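Local coordinates for immunogenic protein MPT63/MPB63 (Mycobacterium tuberculosis, PDB 1LMI), which is a secreted, immunogenic antigen of Mycobacterium tuberculosis with a beta-sandwich fold, whose biochemical role is not established, at residues V23-S34 and Q46-I57; P112-N120 and E124-P131. All coordinates share one frame; numbering follows the deposited sequence.

Interaction 1: V23-S34 and Q46-I57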
# COMPACT_ATOMS: atom_id res chain seq x y z
N VAL A 23 6.52 -1.82 15.59
CA VAL A 23 5.33 -1.00 15.45
C VAL A 23 5.55 -0.14 14.21
O VAL A 23 6.62 0.45 14.02
CB VAL A 23 5.09 -0.09 16.66
CG1 VAL A 23 3.85 0.78 16.48
CG2 VAL A 23 5.00 -0.93 17.93
N LEU A 24 4.53 -0.09 13.36
CA LEU A 24 4.76 0.77 12.19
C LEU A 24 3.48 1.55 11.91
O LEU A 24 2.38 1.24 12.34
CB LEU A 24 5.28 -0.04 11.02
CG LEU A 24 4.44 -1.19 10.48
CD1 LEU A 24 5.00 -1.65 9.15
CD2 LEU A 24 4.39 -2.38 11.44
N GLY A 25 3.73 2.65 11.18
CA GLY A 25 2.61 3.49 10.74
C GLY A 25 2.60 3.46 9.23
O GLY A 25 3.68 3.55 8.64
N TRP A 26 1.45 3.31 8.60
CA TRP A 26 1.39 3.47 7.17
C TRP A 26 0.33 4.55 6.83
O TRP A 26 -0.79 4.48 7.33
CB TRP A 26 0.98 2.19 6.46
CG TRP A 26 2.00 1.15 6.11
CD1 TRP A 26 2.26 -0.01 6.79
CD2 TRP A 26 2.87 1.21 4.96
NE1 TRP A 26 3.29 -0.68 6.09
CE2 TRP A 26 3.66 0.05 5.00
CE3 TRP A 26 3.05 2.15 3.93
CZ2 TRP A 26 4.62 -0.22 4.03
CZ3 TRP A 26 4.01 1.86 2.97
CH2 TRP A 26 4.78 0.70 3.03
N LYS A 27 0.74 5.47 5.97
CA LYS A 27 -0.18 6.45 5.38
C LYS A 27 -0.39 6.07 3.91
O LYS A 27 0.61 5.81 3.22
CB LYS A 27 0.35 7.87 5.45
CG LYS A 27 -0.59 8.93 4.86
CD LYS A 27 0.07 10.31 4.91
CE LYS A 27 -0.67 11.30 4.02
NZ LYS A 27 -0.24 12.71 4.25
N VAL A 28 -1.65 6.09 3.50
CA VAL A 28 -1.95 5.95 2.06
C VAL A 28 -2.86 7.12 1.69
O VAL A 28 -3.82 7.46 2.41
CB VAL A 28 -2.58 4.60 1.71
CG1 VAL A 28 -2.93 4.52 0.23
CG2 VAL A 28 -1.60 3.47 2.05
N SER A 29 -2.47 7.78 0.57
CA SER A 29 -3.26 8.92 0.11
C SER A 29 -3.14 9.05 -1.40
O SER A 29 -2.32 8.40 -2.05
CB SER A 29 -2.80 10.24 0.78
OG SER A 29 -1.46 10.49 0.40
N ASP A 30 -3.94 9.93 -2.01
CA ASP A 30 -3.76 10.24 -3.43
C ASP A 30 -3.85 8.98 -4.33
O ASP A 30 -3.09 8.74 -5.27
CB ASP A 30 -2.47 11.00 -3.68
CG ASP A 30 -2.28 12.22 -2.81
OD1 ASP A 30 -2.68 13.33 -3.22
OD2 ASP A 30 -1.74 12.12 -1.68
N LEU A 31 -4.86 8.15 -4.05
CA LEU A 31 -5.24 7.07 -4.91
C LEU A 31 -5.99 7.60 -6.14
O LEU A 31 -7.07 8.20 -5.99
CB LEU A 31 -6.14 6.09 -4.14
CG LEU A 31 -6.80 4.99 -4.98
CD1 LEU A 31 -5.79 3.97 -5.49
CD2 LEU A 31 -7.89 4.30 -4.19
N LYS A 32 -5.42 7.38 -7.31
CA LYS A 32 -5.99 8.04 -8.49
C LYS A 32 -5.53 7.41 -9.79
O LYS A 32 -4.52 6.70 -9.78
CB LYS A 32 -5.60 9.52 -8.48
CG LYS A 32 -4.11 9.79 -8.58
CD LYS A 32 -3.85 11.29 -8.41
CE LYS A 32 -2.38 11.59 -8.26
NZ LYS A 32 -2.18 13.03 -7.87
N SER A 33 -6.29 7.66 -10.86
CA SER A 33 -5.81 7.22 -12.18
C SER A 33 -4.45 7.84 -12.44
O SER A 33 -4.22 9.01 -12.17
CB SER A 33 -6.81 7.59 -13.27
OG SER A 33 -6.29 7.01 -14.50
N SER A 34 -3.52 7.04 -13.00
CA SER A 34 -2.16 7.49 -13.19
C SER A 34 -1.90 7.69 -14.69
O SER A 34 -2.51 7.05 -15.53
CB SER A 34 -1.17 6.46 -12.64
OG SER A 34 0.17 6.90 -12.56
N GLN A 46 -6.05 0.24 -16.98
CA GLN A 46 -5.55 1.57 -16.71
C GLN A 46 -4.63 1.59 -15.48
O GLN A 46 -5.07 1.11 -14.44
CB GLN A 46 -6.75 2.49 -16.45
CG GLN A 46 -6.32 3.88 -15.99
CD GLN A 46 -5.67 4.68 -17.09
OE1 GLN A 46 -6.19 4.78 -18.21
NE2 GLN A 46 -4.53 5.28 -16.81
N VAL A 47 -3.45 2.17 -15.63
CA VAL A 47 -2.58 2.22 -14.44
C VAL A 47 -3.15 3.23 -13.43
O VAL A 47 -3.49 4.35 -13.81
CB VAL A 47 -1.14 2.59 -14.76
CG1 VAL A 47 -0.30 2.66 -13.49
CG2 VAL A 47 -0.54 1.59 -15.75
N TRP A 48 -3.25 2.79 -12.19
CA TRP A 48 -3.60 3.67 -11.07
C TRP A 48 -2.39 3.76 -10.15
O TRP A 48 -1.44 2.96 -10.18
CB TRP A 48 -4.81 3.15 -10.29
CG TRP A 48 -6.09 3.59 -10.94
CD1 TRP A 48 -6.43 3.37 -12.26
CD2 TRP A 48 -7.15 4.32 -10.33
NE1 TRP A 48 -7.68 3.92 -12.49
CE2 TRP A 48 -8.13 4.51 -11.32
CE3 TRP A 48 -7.39 4.83 -9.03
CZ2 TRP A 48 -9.32 5.18 -11.08
CZ3 TRP A 48 -8.57 5.50 -8.81
CH2 TRP A 48 -9.52 5.67 -9.82
N GLU A 49 -2.39 4.78 -9.30
CA GLU A 49 -1.34 4.98 -8.33
C GLU A 49 -1.93 5.38 -6.97
O GLU A 49 -3.08 5.81 -6.87
CB GLU A 49 -0.34 6.05 -8.78
CG GLU A 49 -0.97 7.44 -8.95
CD GLU A 49 0.04 8.52 -9.24
OE1 GLU A 49 0.59 8.56 -10.38
OE2 GLU A 49 0.32 9.35 -8.38
N ALA A 50 -1.10 5.20 -5.94
CA ALA A 50 -1.36 5.85 -4.66
C ALA A 50 0.02 6.28 -4.12
O ALA A 50 1.08 5.83 -4.57
CB ALA A 50 -2.12 5.00 -3.66
N THR A 51 0.01 7.19 -3.16
CA THR A 51 1.22 7.60 -2.46
C THR A 51 1.21 7.04 -1.05
O THR A 51 0.30 7.30 -0.25
CB THR A 51 1.32 9.13 -2.41
OG1 THR A 51 1.40 9.63 -3.76
CG2 THR A 51 2.57 9.54 -1.64
N ALA A 52 2.21 6.23 -0.74
CA ALA A 52 2.28 5.50 0.52
C ALA A 52 3.56 5.88 1.28
O ALA A 52 4.60 6.09 0.64
CB ALA A 52 2.27 4.01 0.29
N THR A 53 3.40 5.99 2.58
CA THR A 53 4.50 6.34 3.48
C THR A 53 4.52 5.38 4.67
O THR A 53 3.48 5.19 5.33
CB THR A 53 4.35 7.77 4.02
OG1 THR A 53 4.19 8.69 2.91
CG2 THR A 53 5.61 8.22 4.77
N VAL A 54 5.67 4.77 4.94
CA VAL A 54 5.82 3.89 6.11
C VAL A 54 6.69 4.58 7.15
O VAL A 54 7.66 5.29 6.80
CB VAL A 54 6.35 2.51 5.71
CG1 VAL A 54 7.72 2.59 5.06
CG2 VAL A 54 6.36 1.65 6.97
N ASN A 55 6.32 4.41 8.38
CA ASN A 55 6.92 5.07 9.54
C ASN A 55 7.40 4.00 10.51
O ASN A 55 6.57 3.24 10.99
CB ASN A 55 5.86 5.96 10.18
CG ASN A 55 6.39 6.79 11.31
OD1 ASN A 55 7.58 6.72 11.64
ND2 ASN A 55 5.49 7.58 11.91
N ALA A 56 8.70 3.94 10.75
CA ALA A 56 9.23 2.91 11.67
C ALA A 56 9.10 3.41 13.10
O ALA A 56 9.95 4.12 13.64
CB ALA A 56 10.64 2.61 11.23
N ILE A 57 8.00 3.10 13.76
CA ILE A 57 7.73 3.69 15.07
C ILE A 57 8.51 2.94 16.14
O ILE A 57 9.06 3.58 17.05
CB ILE A 57 6.22 3.68 15.32
CG1 ILE A 57 5.49 4.63 14.36
CG2 ILE A 57 5.87 3.96 16.77
CD1 ILE A 57 3.97 4.56 14.41
O HOH W 1 -0.37 9.20 -5.78
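Paired backbone hydrogen bonds join G25 with N55, K27 with T53 and S29 with T51, and 23-33 runs antiparallel to 46-56. G25 suits its place because, lacking a side chain, it lets I57 CD1 lie against its backbone, 3.8 Å from N. Beyond S29 a beta bulge around D30 shifts the register by one; pairing resumes at K32 with E49. These are the central strands of the four-stranded antiparallel sheet of a beta-sandwich, with 12-17 and 100-109 outside them.

L24, W26, V28, A52 and V54 face the sandwich interior. V54 CB sits over the six-membered ring of W26, 3.4 Å from its centroid, a CH-pi contact; a chi1 of 61° also puts V54 CG2 beside CE2. The small A52 admits the indole, its CB 3.9 Å from W26 CZ3. W48 turns a ring face to the K32-S33 backbone, with S33 CA 3.6 Å from the five-membered ring centroid.

K27, S29, E49, T51 and T53 suit the face turned from the opposing sheet, where polar ends can bond each other and water. S34 OG donates to the anti lone pair of E49 OE1 at 2.8 Å. A water donates to D30 O and accepts from T51 OG1, bridging the bulge.

Interaction 2: P112-N120 and E124-P131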
# COMPACT_ATOMS: atom_id res chain seq x y z
N PRO A 112 -14.08 -1.75 -12.56
CA PRO A 112 -14.51 -0.47 -11.95
C PRO A 112 -13.34 0.18 -11.20
O PRO A 112 -12.43 -0.50 -10.69
CB PRO A 112 -15.61 -0.87 -10.98
CG PRO A 112 -16.15 -2.16 -11.52
CD PRO A 112 -14.96 -2.85 -12.11
N SER A 113 -13.38 1.51 -11.15
CA SER A 113 -12.31 2.23 -10.48
C SER A 113 -12.26 2.00 -8.97
O SER A 113 -13.29 2.00 -8.29
CB SER A 113 -12.48 3.74 -10.73
OG SER A 113 -12.45 4.06 -12.11
N PRO A 114 -11.07 1.85 -8.39
CA PRO A 114 -11.02 1.64 -6.95
C PRO A 114 -11.17 2.92 -6.14
O PRO A 114 -10.86 4.00 -6.63
CB PRO A 114 -9.57 1.11 -6.79
CG PRO A 114 -8.78 1.78 -7.87
CD PRO A 114 -9.74 1.92 -9.03
N THR A 115 -11.57 2.73 -4.88
CA THR A 115 -11.72 3.82 -3.94
C THR A 115 -11.13 3.51 -2.59
O THR A 115 -11.25 4.29 -1.63
CB THR A 115 -13.22 4.11 -3.73
OG1 THR A 115 -13.94 2.92 -3.38
CG2 THR A 115 -13.76 4.64 -5.04
N ILE A 116 -10.49 2.35 -2.48
CA ILE A 116 -9.99 1.79 -1.23
C ILE A 116 -8.60 1.23 -1.47
O ILE A 116 -8.30 0.71 -2.55
CB ILE A 116 -10.93 0.67 -0.78
CG1 ILE A 116 -12.32 1.21 -0.39
CG2 ILE A 116 -10.34 -0.19 0.34
CD1 ILE A 116 -13.36 0.10 -0.44
N VAL A 117 -7.71 1.34 -0.46
CA VAL A 117 -6.47 0.58 -0.50
C VAL A 117 -6.44 -0.35 0.71
O VAL A 117 -6.86 0.02 1.80
CB VAL A 117 -5.23 1.48 -0.54
CG1 VAL A 117 -3.93 0.70 -0.35
CG2 VAL A 117 -5.18 2.20 -1.87
N ALA A 118 -5.99 -1.59 0.54
CA ALA A 118 -5.95 -2.52 1.68
C ALA A 118 -4.59 -3.22 1.71
O ALA A 118 -4.09 -3.57 0.62
CB ALA A 118 -7.05 -3.56 1.58
N MET A 119 -4.03 -3.43 2.89
CA MET A 119 -2.83 -4.27 3.01
C MET A 119 -3.29 -5.63 3.53
O MET A 119 -3.92 -5.67 4.59
CB MET A 119 -1.75 -3.71 3.96
CG MET A 119 -1.00 -2.49 3.45
SD MET A 119 0.40 -2.02 4.55
CE MET A 119 -0.11 -3.00 5.96
N ASN A 120 -2.94 -6.71 2.82
CA ASN A 120 -3.28 -8.08 3.20
C ASN A 120 -2.02 -8.93 3.12
O ASN A 120 -1.27 -8.81 2.16
CB ASN A 120 -4.37 -8.57 2.26
CG ASN A 120 -4.89 -10.00 2.44
OD1 ASN A 120 -6.09 -10.18 2.74
ND2 ASN A 120 -4.01 -10.94 2.22
N GLU A 124 -4.81 -12.47 6.13
CA GLU A 124 -5.98 -11.66 6.41
C GLU A 124 -5.73 -10.20 6.02
O GLU A 124 -4.58 -9.89 5.75
CB GLU A 124 -6.30 -11.66 7.91
CG GLU A 124 -5.22 -11.02 8.76
CD GLU A 124 -5.36 -11.34 10.24
OE1 GLU A 124 -6.48 -11.22 10.77
OE2 GLU A 124 -4.31 -11.71 10.84
N ASP A 125 -6.76 -9.39 6.00
CA ASP A 125 -6.66 -7.94 5.81
C ASP A 125 -6.12 -7.33 7.12
O ASP A 125 -6.63 -7.64 8.22
CB ASP A 125 -7.97 -7.26 5.49
CG ASP A 125 -8.47 -7.49 4.07
OD1 ASP A 125 -7.68 -7.97 3.24
OD2 ASP A 125 -9.67 -7.23 3.84
N LEU A 126 -5.11 -6.50 7.03
CA LEU A 126 -4.49 -5.86 8.19
C LEU A 126 -4.90 -4.40 8.32
O LEU A 126 -5.32 -3.97 9.40
CB LEU A 126 -2.96 -5.95 8.09
CG LEU A 126 -2.37 -7.36 8.20
CD1 LEU A 126 -0.87 -7.30 8.03
CD2 LEU A 126 -2.75 -8.05 9.51
N LEU A 127 -4.78 -3.66 7.23
CA LEU A 127 -5.02 -2.20 7.23
C LEU A 127 -5.83 -1.83 5.99
O LEU A 127 -5.53 -2.32 4.89
CB LEU A 127 -3.73 -1.41 7.21
CG LEU A 127 -2.72 -1.59 8.33
CD1 LEU A 127 -1.42 -0.84 8.07
CD2 LEU A 127 -3.33 -1.08 9.63
N ILE A 128 -6.83 -0.96 6.17
CA ILE A 128 -7.67 -0.54 5.06
C ILE A 128 -7.86 0.97 5.11
O ILE A 128 -8.18 1.46 6.20
CB ILE A 128 -9.04 -1.25 5.16
CG1 ILE A 128 -8.87 -2.78 5.13
CG2 ILE A 128 -9.93 -0.71 4.06
CD1 ILE A 128 -10.18 -3.50 5.33
N TRP A 129 -7.69 1.66 4.00
CA TRP A 129 -7.90 3.09 3.82
C TRP A 129 -9.07 3.31 2.86
O TRP A 129 -9.02 2.78 1.75
CB TRP A 129 -6.69 3.82 3.27
CG TRP A 129 -5.46 3.74 4.13
CD1 TRP A 129 -5.03 4.75 4.98
CD2 TRP A 129 -4.52 2.68 4.25
NE1 TRP A 129 -3.87 4.34 5.62
CE2 TRP A 129 -3.54 3.08 5.18
CE3 TRP A 129 -4.41 1.41 3.66
CZ2 TRP A 129 -2.47 2.27 5.52
CZ3 TRP A 129 -3.33 0.60 4.01
CH2 TRP A 129 -2.38 1.03 4.94
N GLU A 130 -10.09 4.02 3.32
CA GLU A 130 -11.31 4.21 2.53
C GLU A 130 -11.67 5.68 2.44
O GLU A 130 -11.10 6.51 3.14
CB GLU A 130 -12.46 3.43 3.15
CG GLU A 130 -12.91 3.90 4.50
CD GLU A 130 -13.89 2.99 5.22
OE1 GLU A 130 -14.14 1.87 4.72
OE2 GLU A 130 -14.37 3.41 6.30
N PRO A 131 -12.59 6.05 1.54
CA PRO A 131 -13.02 7.44 1.54
C PRO A 131 -13.60 7.76 2.91
O PRO A 131 -14.34 6.98 3.50
CB PRO A 131 -14.10 7.45 0.46
CG PRO A 131 -13.76 6.29 -0.45
CD PRO A 131 -13.24 5.23 0.50
OXT PRO A 131 -13.18 8.81 3.34
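M119 and L127 run alongside each other in the same direction, and their ends press together tightly, with M119 CE only 3.3 Å from L127 CD1. Unbranched M119 serves two neighbours: CE nearly eclipses CB about the CG-SD bond (chi3 -15°), an unusual torsion that with the tight contact suggests strain, while CG, on the near side of the sulfur, meets the edge of the W129 ring 3.9 Å from CZ3. The sulfur also lies at that edge, a Met-aromatic contact. V117 CG1 comes next, 4.1 Å from W129 CE3, so the indole edge lies along both side chains.

On the reverse face the isoleucines I116 and I128 meet beside the small A118: I116 CG2 abuts I128 CG2 at 3.8 Å, and the A118 methyl lies against I128 CG1. At the strand end the ring edge of P131 rests against the T115 carbonyl, P131 CD 3.1 Å from T115 O.

The two strands form an antiparallel beta hairpin, regular from V117 to M119. At its turn end L126 and L127 both face M119 in a classic beta bulge, M119 O accepting a bond from L126 N and a weak one from L127 N. D125, beside N120, forms a salt bridge with R71. Strand 68-71 flanks 116-120 and strand 5-8 flanks 125-130, while strands 12-17 and 22-33 cover the face bearing M119, L127 and W129.

Interactions 1 and 2 belong to opposing sheets of the beta-sandwich, and their centres are about 11 Å apart. The main junction centres on W26 of 23-34, whose side chain reaches M119, L127 and W129 of the hairpin, with W26 NE1 3.5 Å from M119 SD; its backbone O meets W129 CZ2 at 3.3 Å. V28 extends this interface by touching V117 and W129, and F68 meets the W26 ring edge to face. A second junction lies at the far end, where W48 CZ3 approaches P114 O at 3.5 Å and W48 CZ2 approaches S113 OG at the same distance. Together, the two junctions tie the long strands to both the hairpin and the loop leading into it.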